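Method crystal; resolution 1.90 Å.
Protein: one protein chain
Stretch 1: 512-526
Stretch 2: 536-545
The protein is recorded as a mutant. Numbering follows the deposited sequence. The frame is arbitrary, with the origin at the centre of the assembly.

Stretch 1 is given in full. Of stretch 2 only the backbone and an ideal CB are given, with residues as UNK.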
# COMPACT_ATOMS: atom_id res chain seq x y z
N ILE A 512 19.13 17.62 0.48
CA ILE A 512 18.51 18.83 1.01
C ILE A 512 18.21 19.76 -0.15
O ILE A 512 19.09 20.02 -0.98
CB ILE A 512 19.41 19.55 2.03
CG1 ILE A 512 19.82 18.60 3.16
CG2 ILE A 512 18.70 20.78 2.60
CD1 ILE A 512 20.90 19.17 4.08
N ILE A 513 16.99 20.26 -0.21
CA ILE A 513 16.56 21.22 -1.23
C ILE A 513 15.87 22.37 -0.52
O ILE A 513 14.94 22.15 0.26
CB ILE A 513 15.61 20.56 -2.25
CG1 ILE A 513 16.37 19.54 -3.09
CG2 ILE A 513 14.94 21.61 -3.13
CD1 ILE A 513 15.47 18.68 -3.98
N ALA A 514 16.33 23.60 -0.79
CA ALA A 514 15.68 24.77 -0.22
C ALA A 514 14.26 24.89 -0.78
O ALA A 514 14.07 24.96 -2.00
CB ALA A 514 16.49 26.03 -0.54
N ASN A 515 13.28 24.91 0.11
CA ASN A 515 11.87 24.92 -0.28
C ASN A 515 11.06 25.30 0.94
O ASN A 515 11.08 24.57 1.94
CB ASN A 515 11.45 23.55 -0.82
CG ASN A 515 10.09 23.57 -1.51
OD1 ASN A 515 9.95 24.10 -2.61
ND2 ASN A 515 9.09 22.98 -0.86
N SER A 516 10.36 26.43 0.89
CA SER A 516 9.71 26.98 2.07
C SER A 516 8.21 26.72 2.06
O SER A 516 7.58 26.57 1.01
CB SER A 516 9.95 28.49 2.19
OG SER A 516 9.50 29.19 1.04
N SER A 517 7.64 26.68 3.27
CA SER A 517 6.20 26.55 3.44
C SER A 517 5.81 26.92 4.87
O SER A 517 6.54 26.60 5.82
CB SER A 517 5.73 25.12 3.13
OG SER A 517 4.32 25.02 3.32
N GLY A 518 4.66 27.58 5.01
CA GLY A 518 4.04 27.68 6.32
C GLY A 518 3.68 26.32 6.89
O GLY A 518 3.60 26.16 8.11
N THR A 519 3.51 25.34 6.01
CA THR A 519 3.20 23.93 6.25
C THR A 519 1.75 23.75 6.70
O THR A 519 1.26 24.44 7.60
CB THR A 519 4.15 23.26 7.26
OG1 THR A 519 3.92 23.76 8.58
CG2 THR A 519 5.60 23.47 6.86
N LEU A 520 1.08 22.83 6.02
CA LEU A 520 -0.18 22.27 6.47
C LEU A 520 0.04 20.78 6.56
O LEU A 520 0.68 20.30 7.52
CB LEU A 520 -1.32 22.68 5.52
CG LEU A 520 -1.73 24.15 5.57
CD1 LEU A 520 -2.66 24.44 4.40
CD2 LEU A 520 -2.38 24.48 6.90
N TRP A 521 -0.41 20.00 5.57
CA TRP A 521 -0.14 18.57 5.55
C TRP A 521 0.30 18.10 4.16
O TRP A 521 0.15 16.92 3.83
CB TRP A 521 -1.37 17.78 6.03
CG TRP A 521 -2.65 18.31 5.47
CD1 TRP A 521 -3.27 17.90 4.32
CD2 TRP A 521 -3.45 19.35 6.01
NE1 TRP A 521 -4.42 18.63 4.13
CE2 TRP A 521 -4.55 19.54 5.14
CE3 TRP A 521 -3.35 20.16 7.15
CZ2 TRP A 521 -5.53 20.49 5.37
CZ3 TRP A 521 -4.34 21.11 7.38
CH2 TRP A 521 -5.41 21.26 6.49
N GLU A 522 0.86 19.00 3.34
CA GLU A 522 1.35 18.63 2.02
C GLU A 522 2.58 17.74 2.14
O GLU A 522 3.20 17.65 3.20
CB GLU A 522 1.66 19.89 1.21
CG GLU A 522 2.96 20.63 1.59
CD GLU A 522 2.80 21.70 2.69
OE1 GLU A 522 1.87 21.62 3.53
OE2 GLU A 522 3.66 22.62 2.72
N TYR A 523 2.93 17.08 1.04
CA TYR A 523 4.17 16.32 0.98
C TYR A 523 4.73 16.39 -0.43
O TYR A 523 3.99 16.70 -1.38
CB TYR A 523 3.97 14.86 1.42
CG TYR A 523 2.82 14.14 0.74
CD1 TYR A 523 2.90 13.75 -0.58
CD2 TYR A 523 1.65 13.84 1.44
CE1 TYR A 523 1.84 13.09 -1.21
CE2 TYR A 523 0.59 13.17 0.82
CZ TYR A 523 0.70 12.80 -0.51
OH TYR A 523 -0.33 12.13 -1.14
N PRO A 524 6.02 16.12 -0.61
CA PRO A 524 6.56 16.01 -1.97
C PRO A 524 6.14 14.70 -2.61
O PRO A 524 5.84 13.72 -1.93
CB PRO A 524 8.08 16.06 -1.76
CG PRO A 524 8.29 16.37 -0.29
CD PRO A 524 7.05 15.91 0.41
N VAL A 525 6.14 14.69 -3.94
CA VAL A 525 5.70 13.54 -4.73
C VAL A 525 6.78 13.19 -5.74
O VAL A 525 7.31 14.08 -6.42
CB VAL A 525 4.37 13.83 -5.45
CG1 VAL A 525 4.09 12.80 -6.55
CG2 VAL A 525 3.23 13.87 -4.43
N VAL A 526 7.09 11.90 -5.86
CA VAL A 526 7.91 11.40 -6.95
C VAL A 526 7.00 10.71 -7.95
O VAL A 526 6.17 9.87 -7.57
CB VAL A 526 9.00 10.44 -6.44
CG1 VAL A 526 9.75 9.80 -7.61
CG2 VAL A 526 9.98 11.19 -5.54
N UNK A 536 10.60 12.25 -11.66
CA UNK A 536 10.67 13.65 -11.26
C UNK A 536 10.23 13.78 -9.81
O UNK A 536 9.35 13.05 -9.34
CB UNK A 536 9.81 14.53 -12.17
N UNK A 537 10.85 14.71 -9.10
CA UNK A 537 10.52 15.04 -7.71
C UNK A 537 9.78 16.37 -7.69
O UNK A 537 10.36 17.41 -8.04
CB UNK A 537 11.78 15.10 -6.84
N UNK A 538 8.52 16.35 -7.25
CA UNK A 538 7.62 17.49 -7.33
C UNK A 538 7.32 17.98 -5.92
O UNK A 538 6.91 17.19 -5.06
CB UNK A 538 6.33 17.12 -8.07
N UNK A 539 7.46 19.29 -5.68
CA UNK A 539 7.14 19.86 -4.39
C UNK A 539 6.53 21.24 -4.55
O UNK A 539 6.77 21.94 -5.54
CB UNK A 539 8.39 19.93 -3.51
N UNK A 540 5.72 21.63 -3.57
CA UNK A 540 5.03 22.91 -3.59
C UNK A 540 5.65 23.82 -2.55
O UNK A 540 6.23 23.37 -1.56
CB UNK A 540 3.53 22.74 -3.34
N UNK A 541 5.52 25.13 -2.77
CA UNK A 541 6.19 26.11 -1.93
C UNK A 541 5.34 27.35 -1.79
O UNK A 541 4.52 27.68 -2.66
CB UNK A 541 7.56 26.47 -2.50
N UNK A 542 5.55 28.05 -0.68
CA UNK A 542 4.92 29.33 -0.42
C UNK A 542 5.86 30.15 0.46
O UNK A 542 6.66 29.59 1.22
CB UNK A 542 3.55 29.15 0.24
N UNK A 543 5.75 31.47 0.35
CA UNK A 543 6.66 32.36 1.05
C UNK A 543 5.94 33.55 1.67
O UNK A 543 6.55 34.60 1.89
CB UNK A 543 7.75 32.85 0.09
N UNK A 544 4.65 33.40 1.98
CA UNK A 544 3.89 34.49 2.57
C UNK A 544 4.32 34.76 4.01
O UNK A 544 4.15 35.88 4.49
CB UNK A 544 2.39 34.18 2.52
N UNK A 545 4.87 33.77 4.70
CA UNK A 545 5.21 33.89 6.12
C UNK A 545 6.68 34.23 6.29
O UNK A 545 7.55 33.63 5.65
CB UNK A 545 4.88 32.60 6.87

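Position 536 opens the strand with extended backbone angles, and its CA-to-CB bond points sideways, with no atom of stretch 1 within 5.5 Å of the ideal CB. Many side chains, polar or apolar, would do. The residue is Ser536, whose backbone O receives a CA-H...O contact from Val526 CA at 3.2 Å.

At 537 the backbone faces Val526 as a non-hydrogen-bonded antiparallel pair, and the ideal CB lies 4.5 Å from Val526 CG2. Ile513 and Pro524 add apolar surface nearby, so a branched or long aliphatic chain would suit. Leu537 reaches all three: its CD1 sits 4.0 Å from both Val526 CG2 and Pro524 CB, and its CD2 3.8 Å from Ile513 CD1.

Position 538 pairs with Val525 through two backbone hydrogen bonds, Val525 N to the O of 538 at 2.8 Å and the N of 538 to Val525 O at 2.7 Å. Beside Val525, on the other face from 537, valine, isoleucine or leucine would fit. Ile538 brings CD1 to 4.5 Å from Val525 CG1.

The CB at 539 points toward stretch 1, 4.1 Å from Asn515 ND2 and 4.3 Å from Pro524 CB. A long, flexible apolar chain could follow this mixed surface. Met539 does: SD lies 3.4 Å from Asn515 CG, and CE 4.0 Å from Ile513 CD1.

At 540 CB points sideways, 5.4 Å from Glu522 CG, leaving space for a modest aliphatic group. The backbone O accepts from Asn515 ND2 at 3.0 Å. Val540 places CG2 3.9 Å from Glu522 CG, while a water donates to both Val540 O and Glu522 OE2.

Position 541 is tight: its ideal CB is 3.4 Å from Asn515 OD1 and 3.5 Å from Ser516 O. A small residue suits it, and Ala541 supplies it.

At 542 the backbone N donates to Ser516 O at 3.0 Å. Gly518 N offers a donor and Ser517 OG a polar partner, so a side chain with both an acceptor and a donor, such as asparagine, would answer both. Asn542, at chi1 p, accepts from Gly518 N through OD1 (2.8 Å) and donates from ND2 to Ser517 OG (3.0 Å).

Beyond it the demands fade. At 543 CB points sideways and many side chains would do; the carboxylate of Asp543 is bound elsewhere in the structure. At 544 CB is also sideways, and a long chain could reach stretch 1; Tyr544 puts OH 3.7 Å from Gly518 CA, where an ideal CB on Gly518 would clash, 2.2 Å from Tyr544 OH. At 545 CB points toward stretch 1, but the ideal CB stays 5.0 Å from Gly518 CA, with room for a medium or polar chain; Asp545 makes no contact with stretch 1.

Stretch 2 (536-545) SLIMVANDYD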
# COMPACT_ATOMS: atom_id res chain seq x y z
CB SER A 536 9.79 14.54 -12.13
OG SER A 536 10.09 14.39 -13.51
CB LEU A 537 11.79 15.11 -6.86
CG LEU A 537 11.66 15.77 -5.48
CD1 LEU A 537 10.66 15.03 -4.61
CD2 LEU A 537 13.02 15.85 -4.80
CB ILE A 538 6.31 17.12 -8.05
CG1 ILE A 538 6.60 16.56 -9.44
CG2 ILE A 538 5.37 18.33 -8.13
CD1 ILE A 538 5.78 15.35 -9.81
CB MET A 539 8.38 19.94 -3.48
CG MET A 539 9.47 20.87 -3.97
SD MET A 539 11.01 20.67 -3.05
CE MET A 539 11.55 19.07 -3.65
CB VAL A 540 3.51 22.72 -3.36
CG1 VAL A 540 2.95 21.75 -4.39
CG2 VAL A 540 3.23 22.23 -1.94
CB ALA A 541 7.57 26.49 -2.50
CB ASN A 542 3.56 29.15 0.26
CG ASN A 542 3.64 28.30 1.50
OD1 ASN A 542 3.97 28.80 2.58
ND2 ASN A 542 3.36 27.01 1.36
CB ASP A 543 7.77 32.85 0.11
CG ASP A 543 7.24 33.54 -1.14
OD1 ASP A 543 6.02 33.81 -1.21
OD2 ASP A 543 8.05 33.81 -2.05
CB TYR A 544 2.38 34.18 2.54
CG TYR A 544 2.01 33.00 3.40
CD1 TYR A 544 1.74 33.15 4.76
CD2 TYR A 544 1.93 31.72 2.87
CE1 TYR A 544 1.41 32.07 5.56
CE2 TYR A 544 1.61 30.63 3.65
CZ TYR A 544 1.35 30.81 4.99
OH TYR A 544 1.03 29.72 5.78
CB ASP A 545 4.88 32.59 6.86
CG ASP A 545 5.00 32.73 8.37
OD1 ASP A 545 6.13 32.90 8.87
OD2 ASP A 545 3.96 32.66 9.06
O HOH W 1 5.85 22.24 1.02
O HOH W 2 5.18 19.19 -1.89
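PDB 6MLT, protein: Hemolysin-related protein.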